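Local coordinates for protein SAS-6 (Leishmania major, PDB 4CKM) that probably builds the hub of the centriolar cartwheel at the base of cilia and flagella, here represented by its N-terminal head domain, at residues Ala135-Val141 and Thr154-Thr160; Leu97-Tyr102 and Asp114-Phe118; Gln38-Thr44 and Leu61-Thr67. All coordinates share one frame; numbering follows the deposited sequence.

Contact 1. Residues Ala135-Val141 and Thr154-Thr160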
loop_
_atom_site.group_PDB
_atom_site.type_symbol
_atom_site.label_atom_id
_atom_site.label_comp_id
_atom_site.label_asym_id
_atom_site.label_seq_id
_atom_site.Cartn_x
_atom_site.Cartn_y
_atom_site.Cartn_z
ATOM N N ALA A 135 7.240 12.309 9.649
ATOM C CA ALA A 135 7.690 11.965 8.314
ATOM C C ALA A 135 6.549 11.595 7.332
ATOM O O ALA A 135 6.824 11.161 6.212
ATOM C CB ALA A 135 8.642 10.784 8.436
ATOM N N TYR A 136 5.293 11.737 7.750
ATOM C CA TYR A 136 4.171 11.249 6.996
ATOM C C TYR A 136 3.387 12.401 6.450
ATOM O O TYR A 136 3.437 13.479 6.990
ATOM C CB TYR A 136 3.244 10.388 7.880
ATOM C CG TYR A 136 3.836 9.071 8.383
ATOM C CD1 TYR A 136 5.038 8.570 7.891
ATOM C CD2 TYR A 136 3.168 8.308 9.338
ATOM C CE1 TYR A 136 5.560 7.370 8.351
ATOM C CE2 TYR A 136 3.683 7.111 9.802
ATOM C CZ TYR A 136 4.877 6.646 9.302
ATOM O OH TYR A 136 5.395 5.454 9.753
ATOM N N GLU A 137 2.625 12.134 5.400
ATOM C CA GLU A 137 1.756 13.126 4.757
ATOM C C GLU A 137 0.346 12.584 4.631
ATOM O O GLU A 137 0.148 11.381 4.704
ATOM C CB GLU A 137 2.217 13.396 3.323
ATOM C CG GLU A 137 3.535 14.115 3.194
ATOM C CD GLU A 137 3.988 14.247 1.734
ATOM O OE1 GLU A 137 3.439 13.570 0.828
ATOM O OE2 GLU A 137 4.922 15.025 1.498
ATOM N N LEU A 138 -0.604 13.470 4.365
ATOM C CA LEU A 138 -1.987 13.082 4.112
ATOM C C LEU A 138 -2.468 13.501 2.727
ATOM O O LEU A 138 -2.181 14.617 2.241
ATOM C CB LEU A 138 -2.921 13.716 5.131
ATOM C CG LEU A 138 -2.680 13.315 6.583
ATOM C CD1 LEU A 138 -3.505 14.195 7.513
ATOM C CD2 LEU A 138 -3.027 11.846 6.777
ATOM N N SER A 139 -3.236 12.606 2.125
ATOM C CA SER A 139 -3.858 12.822 0.838
ATOM C C SER A 139 -5.328 12.468 0.981
ATOM O O SER A 139 -5.664 11.557 1.736
ATOM C CB SER A 139 -3.212 11.923 -0.195
ATOM O OG SER A 139 -3.869 12.098 -1.429
ATOM N N PHE A 140 -6.200 13.212 0.315
ATOM C CA PHE A 140 -7.621 12.895 0.291
ATOM C C PHE A 140 -8.127 12.998 -1.130
ATOM O O PHE A 140 -8.178 14.081 -1.692
ATOM C CB PHE A 140 -8.415 13.804 1.202
ATOM C CG PHE A 140 -9.831 13.350 1.437
ATOM C CD1 PHE A 140 -10.095 12.140 2.076
ATOM C CD2 PHE A 140 -10.890 14.127 1.045
ATOM C CE1 PHE A 140 -11.389 11.722 2.322
ATOM C CE2 PHE A 140 -12.197 13.704 1.268
ATOM C CZ PHE A 140 -12.443 12.501 1.909
ATOM N N VAL A 141 -8.467 11.853 -1.716
ATOM C CA VAL A 141 -8.899 11.789 -3.103
ATOM C C VAL A 141 -10.383 11.519 -3.190
ATOM O O VAL A 141 -10.854 10.489 -2.737
ATOM C CB VAL A 141 -8.192 10.651 -3.825
ATOM C CG1 VAL A 141 -8.604 10.635 -5.288
ATOM C CG2 VAL A 141 -6.669 10.779 -3.667
ATOM N N THR A 154 -11.107 9.012 -0.329
ATOM C CA THR A 154 -10.157 8.148 0.323
ATOM C C THR A 154 -9.028 8.962 0.940
ATOM O O THR A 154 -8.277 9.654 0.236
ATOM C CB THR A 154 -9.588 7.146 -0.683
ATOM O OG1 THR A 154 -10.670 6.394 -1.233
ATOM C CG2 THR A 154 -8.590 6.198 -0.027
ATOM N N LEU A 155 -8.937 8.874 2.257
ATOM C CA LEU A 155 -7.859 9.461 3.037
ATOM C C LEU A 155 -6.701 8.498 3.115
ATOM O O LEU A 155 -6.869 7.382 3.609
ATOM C CB LEU A 155 -8.331 9.747 4.464
ATOM C CG LEU A 155 -7.255 10.390 5.371
ATOM C CD1 LEU A 155 -6.944 11.800 4.908
ATOM C CD2 LEU A 155 -7.709 10.443 6.812
ATOM N N ARG A 156 -5.528 8.932 2.657
ATOM C CA ARG A 156 -4.334 8.120 2.696
ATOM C C ARG A 156 -3.255 8.744 3.598
ATOM O O ARG A 156 -3.032 9.955 3.582
ATOM C CB ARG A 156 -3.785 7.964 1.286
ATOM C CG ARG A 156 -4.715 7.277 0.301
ATOM C CD ARG A 156 -4.209 7.377 -1.141
ATOM N NE ARG A 156 -3.155 6.402 -1.418
ATOM C CZ ARG A 156 -2.094 6.599 -2.227
ATOM N NH1 ARG A 156 -1.914 7.751 -2.873
ATOM N NH2 ARG A 156 -1.178 5.636 -2.379
ATOM N N VAL A 157 -2.583 7.909 4.383
ATOM C CA VAL A 157 -1.427 8.313 5.156
ATOM C C VAL A 157 -0.218 7.774 4.427
ATOM O O VAL A 157 -0.080 6.562 4.268
ATOM C CB VAL A 157 -1.450 7.740 6.583
ATOM C CG1 VAL A 157 -0.201 8.146 7.336
ATOM C CG2 VAL A 157 -2.675 8.223 7.345
ATOM N N LEU A 158 0.641 8.688 3.981
ATOM C CA LEU A 158 1.745 8.383 3.079
ATOM C C LEU A 158 3.085 8.696 3.712
ATOM O O LEU A 158 3.218 9.621 4.518
ATOM C CB LEU A 158 1.608 9.218 1.800
ATOM C CG LEU A 158 0.263 9.057 1.087
ATOM C CD1 LEU A 158 0.177 10.022 -0.091
ATOM C CD2 LEU A 158 0.062 7.596 0.650
ATOM N N GLU A 159 4.079 7.911 3.341
ATOM C CA GLU A 159 5.461 8.142 3.746
ATOM C C GLU A 159 6.296 8.110 2.494
ATOM O O GLU A 159 6.219 7.154 1.727
ATOM C CB GLU A 159 5.943 7.027 4.667
ATOM C CG GLU A 159 7.410 7.146 5.065
ATOM C CD GLU A 159 7.975 5.895 5.731
ATOM O OE1 GLU A 159 7.301 4.848 5.771
ATOM O OE2 GLU A 159 9.122 5.951 6.209
ATOM N N THR A 160 7.087 9.140 2.277
ATOM C CA THR A 160 7.977 9.162 1.135
ATOM C C THR A 160 9.351 8.686 1.581
ATOM O O THR A 160 9.933 9.263 2.458
ATOM C CB THR A 160 8.018 10.555 0.485
ATOM O OG1 THR A 160 6.766 10.792 -0.191
ATOM C CG2 THR A 160 9.103 10.617 -0.570
#
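The ring of Tyr136 meets the side chains of Val157 and Glu159 at a slant: ring atom CD2 meets Val157 CG1 at 3.9 Å, while Tyr136 CD1 lies 3.7 Å from Glu159 CB. The methylene part of the glutamate serves as an apolar surface here, and its carboxylate plane is turned 54° from the ring. Next along the same face, Leu138 and Val157 run side by side, pointing the same way, with Leu138 CD2 3.7 Å from Val157 CG2. Phe140 turns the edge of its ring to the backbone of Leu155; with CG anti to the backbone N (chi1 -168°), the ring is carried to the partner strand, and its CD1 touches Leu155 CB at 3.8 Å.

These side chains hang from two neighbouring antiparallel strands, which form a beta hairpin in the SAS-6 head domain, a fold akin to the head of XRCC4. Three hydrogen-bonded pairs, Glu137 with Leu158, Ser139 with Arg156 and Val141 with Thr154, contribute two backbone bonds each; Leu158 N to Glu137 O is nearly straight (2.8 Å, 174° at the hydrogen).

The other face, carrying Ser139, Arg156 and Leu158, is more polar. Leu158 CD1 sits 3.9 Å from Ser139 CB on the diagonal; serine is small enough to let the leucine come in beside it. Leu158 CD2 lies 3.7 Å above the guanidinium plane of Arg156. That guanidinium is held by a salt bridge to Glu167 and by another to Glu110 of the second subunit.

On the apolar face, Leu126 and Ile129 of helix 117-130 pack on Leu138, and Phe93 meets Phe140 edge-to-face. His168 accounts for the polar end of Glu159 and also brings its ring against Tyr136.

Contact 2. Residues Leu97-Tyr102 and Asp114-Phe118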
loop_
_atom_site.group_PDB
_atom_site.type_symbol
_atom_site.label_atom_id
_atom_site.label_comp_id
_atom_site.label_asym_id
_atom_site.label_seq_id
_atom_site.Cartn_x
_atom_site.Cartn_y
_atom_site.Cartn_z
ATOM N N LEU A 97 -16.755 3.480 12.107
ATOM C CA LEU A 97 -16.339 2.101 12.131
ATOM C C LEU A 97 -16.923 1.373 13.349
ATOM O O LEU A 97 -16.656 1.725 14.498
ATOM C CB LEU A 97 -14.826 2.061 12.113
ATOM C CG LEU A 97 -14.190 0.677 12.104
ATOM C CD1 LEU A 97 -14.664 -0.209 10.947
ATOM C CD2 LEU A 97 -12.685 0.876 12.083
ATOM N N LEU A 98 -17.751 0.376 13.086
ATOM C CA LEU A 98 -18.379 -0.417 14.164
ATOM C C LEU A 98 -17.476 -1.587 14.560
ATOM O O LEU A 98 -16.896 -2.247 13.694
ATOM C CB LEU A 98 -19.734 -0.962 13.709
ATOM C CG LEU A 98 -20.794 -0.013 13.125
ATOM C CD1 LEU A 98 -22.123 -0.739 12.887
ATOM C CD2 LEU A 98 -21.021 1.160 14.052
ATOM N N GLU A 99 -17.367 -1.854 15.852
ATOM C CA GLU A 99 -16.645 -3.040 16.332
ATOM C C GLU A 99 -17.086 -4.342 15.656
ATOM O O GLU A 99 -16.277 -5.201 15.401
ATOM C CB GLU A 99 -16.793 -3.157 17.823
ATOM C CG GLU A 99 -16.042 -4.327 18.406
ATOM C CD GLU A 99 -15.701 -4.125 19.863
ATOM O OE1 GLU A 99 -16.427 -3.391 20.566
ATOM O OE2 GLU A 99 -14.687 -4.709 20.312
ATOM N N ASP A 100 -18.369 -4.458 15.346
ATOM C CA ASP A 100 -18.927 -5.572 14.566
ATOM C C ASP A 100 -18.206 -5.876 13.289
ATOM O O ASP A 100 -18.116 -7.025 12.910
ATOM C CB ASP A 100 -20.364 -5.249 14.137
ATOM C CG ASP A 100 -21.315 -5.316 15.261
ATOM O OD1 ASP A 100 -20.877 -5.695 16.374
ATOM O OD2 ASP A 100 -22.499 -4.975 15.038
ATOM N N ASP A 101 -17.780 -4.838 12.583
ATOM C CA ASP A 101 -17.095 -5.019 11.326
ATOM C C ASP A 101 -15.574 -4.998 11.456
ATOM O O ASP A 101 -14.877 -5.039 10.453
ATOM C CB ASP A 101 -17.535 -3.923 10.388
ATOM C CG ASP A 101 -19.019 -3.899 10.218
ATOM O OD1 ASP A 101 -19.548 -4.931 9.784
ATOM O OD2 ASP A 101 -19.662 -2.872 10.534
ATOM N N TYR A 102 -15.044 -4.920 12.670
ATOM C CA TYR A 102 -13.622 -4.648 12.802
ATOM C C TYR A 102 -12.763 -5.794 12.295
ATOM O O TYR A 102 -11.770 -5.567 11.610
ATOM C CB TYR A 102 -13.212 -4.309 14.224
ATOM C CG TYR A 102 -11.738 -3.918 14.299
ATOM C CD1 TYR A 102 -11.273 -2.779 13.646
ATOM C CD2 TYR A 102 -10.810 -4.699 14.999
ATOM C CE1 TYR A 102 -9.940 -2.401 13.719
ATOM C CE2 TYR A 102 -9.479 -4.336 15.064
ATOM C CZ TYR A 102 -9.050 -3.177 14.413
ATOM O OH TYR A 102 -7.736 -2.798 14.452
ATOM N N ASP A 114 -5.964 -4.075 18.059
ATOM C CA ASP A 114 -7.361 -4.425 18.264
ATOM C C ASP A 114 -8.212 -3.162 18.179
ATOM O O ASP A 114 -7.698 -2.070 17.906
ATOM C CB ASP A 114 -7.544 -5.136 19.607
ATOM C CG ASP A 114 -7.189 -4.266 20.778
ATOM O OD1 ASP A 114 -7.077 -3.040 20.636
ATOM O OD2 ASP A 114 -6.996 -4.824 21.865
ATOM N N PHE A 115 -9.514 -3.303 18.415
ATOM C CA PHE A 115 -10.428 -2.195 18.191
ATOM C C PHE A 115 -10.181 -1.005 19.106
ATOM O O PHE A 115 -10.356 0.134 18.693
ATOM C CB PHE A 115 -11.852 -2.664 18.343
ATOM C CG PHE A 115 -12.859 -1.670 17.882
ATOM C CD1 PHE A 115 -13.036 -1.433 16.538
ATOM C CD2 PHE A 115 -13.620 -0.980 18.779
ATOM C CE1 PHE A 115 -13.966 -0.526 16.095
ATOM C CE2 PHE A 115 -14.550 -0.071 18.335
ATOM C CZ PHE A 115 -14.729 0.148 17.000
ATOM N N HIS A 116 -9.777 -1.264 20.335
ATOM C CA HIS A 116 -9.399 -0.192 21.257
ATOM C C HIS A 116 -8.127 0.532 20.777
ATOM O O HIS A 116 -8.031 1.772 20.846
ATOM C CB HIS A 116 -9.169 -0.770 22.665
ATOM C CG HIS A 116 -8.714 0.245 23.675
ATOM N ND1 HIS A 116 -9.593 1.050 24.380
ATOM C CD2 HIS A 116 -7.471 0.599 24.090
ATOM C CE1 HIS A 116 -8.913 1.855 25.179
ATOM N NE2 HIS A 116 -7.624 1.598 25.026
ATOM N N GLY A 117 -7.150 -0.252 20.313
ATOM C CA GLY A 117 -5.882 0.275 19.863
ATOM C C GLY A 117 -6.001 1.060 18.574
ATOM O O GLY A 117 -5.271 2.033 18.368
ATOM N N PHE A 118 -6.950 0.680 17.720
ATOM C CA PHE A 118 -6.994 1.249 16.382
ATOM C C PHE A 118 -7.083 2.789 16.333
ATOM O O PHE A 118 -6.287 3.425 15.650
ATOM C CB PHE A 118 -8.091 0.630 15.528
ATOM C CG PHE A 118 -8.274 1.336 14.239
ATOM C CD1 PHE A 118 -7.305 1.237 13.252
ATOM C CD2 PHE A 118 -9.350 2.189 14.044
ATOM C CE1 PHE A 118 -7.430 1.935 12.062
ATOM C CE2 PHE A 118 -9.495 2.886 12.844
ATOM C CZ PHE A 118 -8.535 2.752 11.853
#
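The ring of Phe115 has Glu99 over one face, while Leu97 O and Tyr102 lie at its edge. Glu99 CB stands 3.9 Å from the centroid of the Phe115 ring, almost straight above its centre, a CH-pi contact. Glu99 CG continues over the rim of the ring and the carboxylate lies beyond its CD2 side, its plane only 18° from that of the ring. Phe115 directs its own edge to the face of Tyr102 in an offset edge-to-face pair, with centroids 5.4 Å apart and planes at 73°. The backbone joins in as well: Phe115 CA lies over a face of the tyrosine, 4.1 Å from its centroid.

The phenyl ring reaches this place because Phe115 CG stands anti to the backbone N (chi1 -169°), which sends the ring between the strand end and the start of helix 102-109. Its tip, CZ, comes 3.5 Å from Leu97 O. Phe118, close behind in sequence, meets two partners: its CE2 touches Leu97 CD2 at 3.8 Å, and its CB lies 4.0 Å from Tyr102 CE1. Phe105 and Phe118 meet edge-to-face, while Val79 and Arg77 of strand 76-85 pack against Phe115.

The contact thus joins the turn after strand 88-98 to the entry of helix 117-130. Asp114 caps that entry: its OD1 accepts from Gly117 N at 2.8 Å, so a short acidic side chain suits the position before the turn.

No hydrogen bond links the two segments. Their cohesion comes from aromatic and aliphatic packing, and the Tyr102 hydroxyl, set among apolar groups, is satisfied by its hydrogen bond to Val113 O. The methylenes of Glu99 lie on the ring, and its side chain also touches Arg77, whose charge may favour the carboxylate there.

Contact 3. Residues Gln38-Thr44 and Leu61-Thr67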
loop_
_atom_site.group_PDB
_atom_site.type_symbol
_atom_site.label_atom_id
_atom_site.label_comp_id
_atom_site.label_asym_id
_atom_site.label_seq_id
_atom_site.Cartn_x
_atom_site.Cartn_y
_atom_site.Cartn_z
ATOM N N GLN A 38 -15.819 9.689 24.049
ATOM C CA GLN A 38 -14.733 10.666 24.114
ATOM C C GLN A 38 -14.038 11.073 22.802
ATOM O O GLN A 38 -13.716 10.257 21.943
ATOM C CB GLN A 38 -13.697 10.254 25.150
ATOM C CG GLN A 38 -13.105 8.880 24.969
ATOM C CD GLN A 38 -11.867 8.699 25.816
ATOM O OE1 GLN A 38 -11.239 7.643 25.808
ATOM N NE2 GLN A 38 -11.498 9.741 26.543
ATOM N N THR A 39 -13.818 12.378 22.684
ATOM C CA THR A 39 -13.075 12.951 21.583
ATOM C C THR A 39 -11.591 12.748 21.823
ATOM O O THR A 39 -11.068 13.185 22.834
ATOM C CB THR A 39 -13.401 14.431 21.435
ATOM O OG1 THR A 39 -14.801 14.559 21.160
ATOM C CG2 THR A 39 -12.626 15.032 20.289
ATOM N N LEU A 40 -10.927 12.046 20.909
ATOM C CA LEU A 40 -9.507 11.746 21.064
ATOM C C LEU A 40 -8.644 12.737 20.284
ATOM O O LEU A 40 -7.459 12.801 20.509
ATOM C CB LEU A 40 -9.191 10.337 20.580
ATOM C CG LEU A 40 -9.906 9.168 21.256
ATOM C CD1 LEU A 40 -9.483 7.859 20.603
ATOM C CD2 LEU A 40 -9.602 9.123 22.737
ATOM N N LEU A 41 -9.234 13.475 19.351
ATOM C CA LEU A 41 -8.484 14.377 18.513
ATOM C C LEU A 41 -9.406 15.292 17.807
ATOM O O LEU A 41 -10.383 14.857 17.215
ATOM C CB LEU A 41 -7.669 13.639 17.460
ATOM C CG LEU A 41 -6.722 14.575 16.688
ATOM C CD1 LEU A 41 -5.552 15.001 17.559
ATOM C CD2 LEU A 41 -6.207 13.921 15.418
ATOM N N GLU A 42 -9.075 16.576 17.876
ATOM C CA GLU A 42 -9.761 17.609 17.150
ATOM C C GLU A 42 -8.666 18.611 16.795
ATOM O O GLU A 42 -8.120 19.270 17.670
ATOM C CB GLU A 42 -10.824 18.232 18.044
ATOM C CG GLU A 42 -11.623 19.330 17.363
ATOM C CD GLU A 42 -12.935 19.641 18.070
ATOM O OE1 GLU A 42 -13.142 19.195 19.222
ATOM O OE2 GLU A 42 -13.775 20.331 17.459
ATOM N N THR A 43 -8.294 18.688 15.528
ATOM C CA THR A 43 -7.136 19.475 15.154
ATOM C C THR A 43 -7.193 19.831 13.694
ATOM O O THR A 43 -8.196 19.554 13.018
ATOM C CB THR A 43 -5.818 18.739 15.510
ATOM O OG1 THR A 43 -4.721 19.636 15.398
ATOM C CG2 THR A 43 -5.550 17.537 14.615
ATOM N N THR A 44 -6.136 20.482 13.218
ATOM C CA THR A 44 -6.045 20.885 11.824
ATOM C C THR A 44 -4.813 20.272 11.226
ATOM O O THR A 44 -3.795 20.115 11.898
ATOM C CB THR A 44 -6.047 22.404 11.701
ATOM O OG1 THR A 44 -7.311 22.867 12.185
ATOM C CG2 THR A 44 -5.913 22.854 10.237
ATOM N N LEU A 61 -7.166 21.082 6.771
ATOM C CA LEU A 61 -8.466 20.479 7.042
ATOM C C LEU A 61 -8.606 20.182 8.512
ATOM O O LEU A 61 -7.630 19.883 9.206
ATOM C CB LEU A 61 -8.665 19.185 6.230
ATOM C CG LEU A 61 -8.797 19.295 4.706
ATOM C CD1 LEU A 61 -8.938 17.922 4.047
ATOM C CD2 LEU A 61 -9.969 20.189 4.306
ATOM N N GLY A 62 -9.831 20.275 8.997
ATOM C CA GLY A 62 -10.127 19.824 10.354
ATOM C C GLY A 62 -10.206 18.297 10.369
ATOM O O GLY A 62 -10.812 17.672 9.491
ATOM N N VAL A 63 -9.601 17.690 11.364
ATOM C CA VAL A 63 -9.742 16.285 11.526
ATOM C C VAL A 63 -10.191 15.998 12.939
ATOM O O VAL A 63 -9.719 16.633 13.892
ATOM C CB VAL A 63 -8.441 15.542 11.186
ATOM C CG1 VAL A 63 -7.375 15.791 12.227
ATOM C CG2 VAL A 63 -8.710 14.054 11.081
ATOM N N TYR A 64 -11.084 15.017 13.064
ATOM C CA TYR A 64 -11.796 14.768 14.306
ATOM C C TYR A 64 -11.987 13.267 14.484
ATOM O O TYR A 64 -12.502 12.582 13.607
ATOM C CB TYR A 64 -13.140 15.503 14.227
ATOM C CG TYR A 64 -14.086 15.367 15.408
ATOM C CD1 TYR A 64 -13.952 16.177 16.538
ATOM C CD2 TYR A 64 -15.150 14.476 15.370
ATOM C CE1 TYR A 64 -14.832 16.076 17.602
ATOM C CE2 TYR A 64 -16.038 14.370 16.429
ATOM C CZ TYR A 64 -15.872 15.169 17.535
ATOM O OH TYR A 64 -16.743 15.054 18.573
ATOM N N VAL A 65 -11.523 12.742 15.601
ATOM C CA VAL A 65 -11.655 11.329 15.888
ATOM C C VAL A 65 -12.357 11.201 17.234
ATOM O O VAL A 65 -11.908 11.778 18.231
ATOM C CB VAL A 65 -10.283 10.606 15.937
ATOM C CG1 VAL A 65 -10.458 9.138 16.291
ATOM C CG2 VAL A 65 -9.539 10.730 14.620
ATOM N N ARG A 66 -13.455 10.449 17.247
ATOM C CA ARG A 66 -14.248 10.223 18.463
ATOM C C ARG A 66 -14.646 8.749 18.596
ATOM O O ARG A 66 -14.950 8.093 17.594
ATOM C CB ARG A 66 -15.514 11.083 18.430
ATOM C CG ARG A 66 -16.348 11.030 19.705
ATOM C CD ARG A 66 -17.567 11.947 19.616
ATOM N NE ARG A 66 -18.598 11.444 18.697
ATOM C CZ ARG A 66 -19.504 12.196 18.051
ATOM N NH1 ARG A 66 -19.531 13.523 18.181
ATOM N NH2 ARG A 66 -20.392 11.615 17.248
ATOM N N THR A 67 -14.604 8.235 19.825
ATOM C CA THR A 67 -15.142 6.915 20.153
ATOM C C THR A 67 -16.466 7.089 20.859
ATOM O O THR A 67 -16.626 8.012 21.650
ATOM C CB THR A 67 -14.230 6.117 21.102
ATOM O OG1 THR A 67 -14.103 6.812 22.349
ATOM C CG2 THR A 67 -12.851 5.924 20.489
HETATM O O HOH W 1 -12.112 5.880 23.666
#
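Strands 39-44 and 61-67 run antiparallel, 172° between their directions, and their register slips by one at a classic beta bulge where Leu40 and Leu41 both face Val65. Val65 O accepts a sound bond from Leu40 N at 2.9 Å and a weak one from Leu41 N, whereas Val65 N donates to Leu41 O.

On the face of Leu41, Thr43, Val63 and Val65, branched and aliphatic side chains interlock. Thr43 and Val63, beta-branched and so well suited to an extended strand, lie side by side, pointing the same way; Thr43 CG2 presses to 3.5 Å from Val63 CG1, tighter than usual for two carbons. Both methyls sit between backbone N and carbonyl carbon (chi1 70° for Val63), which brings them together. Leu41 CD2 touches Val63 CG1 as well, at 3.9 Å. The two strands form a beta hairpin of the SAS-6 head domain, and helix 117-130 packs on this face, Leu126 meeting Leu41 and Ala130 meeting Thr43.

The opposite face is more polar. Tyr64 has Glu42 OE1 at its ring edge, 3.9 Å from CE1, with the carboxylate plane turned 80° from the ring. Thr39 crosses the tyrosine at about a right angle: its CG2 lies 3.6 Å from Tyr64 CE1, and its OG1 donates a weak bond to the Tyr64 hydroxyl oxygen. The same oxygen also accepts a bent bond from Arg66 NH1, so two donors converge on it.

At the strand end, a water bridges the side chains of Gln38 and Thr67, donating to Gln38 OE1 at 2.9 Å.

Overall arrangement
Along the chain the contacts come in series: contact 3 closes first, then contact 2, then contact 1. All reach one seven-stranded mixed sheet, with contact 3 in the hairpin of strands 39-50 and 57-70 and contact 1 in that of strands 136-142 and 152-160. Strands 136-142 and 39-50 are neighbours, so these hairpins adjoin, their contact centres about 17 Å apart. Contact 2 has its centre about 17 Å from that of contact 3 and about 21 Å from that of contact 1. Helix 117-130 starts at contact 2 and packs against both hairpins of the head domain, which probably assembles into the cartwheel hub.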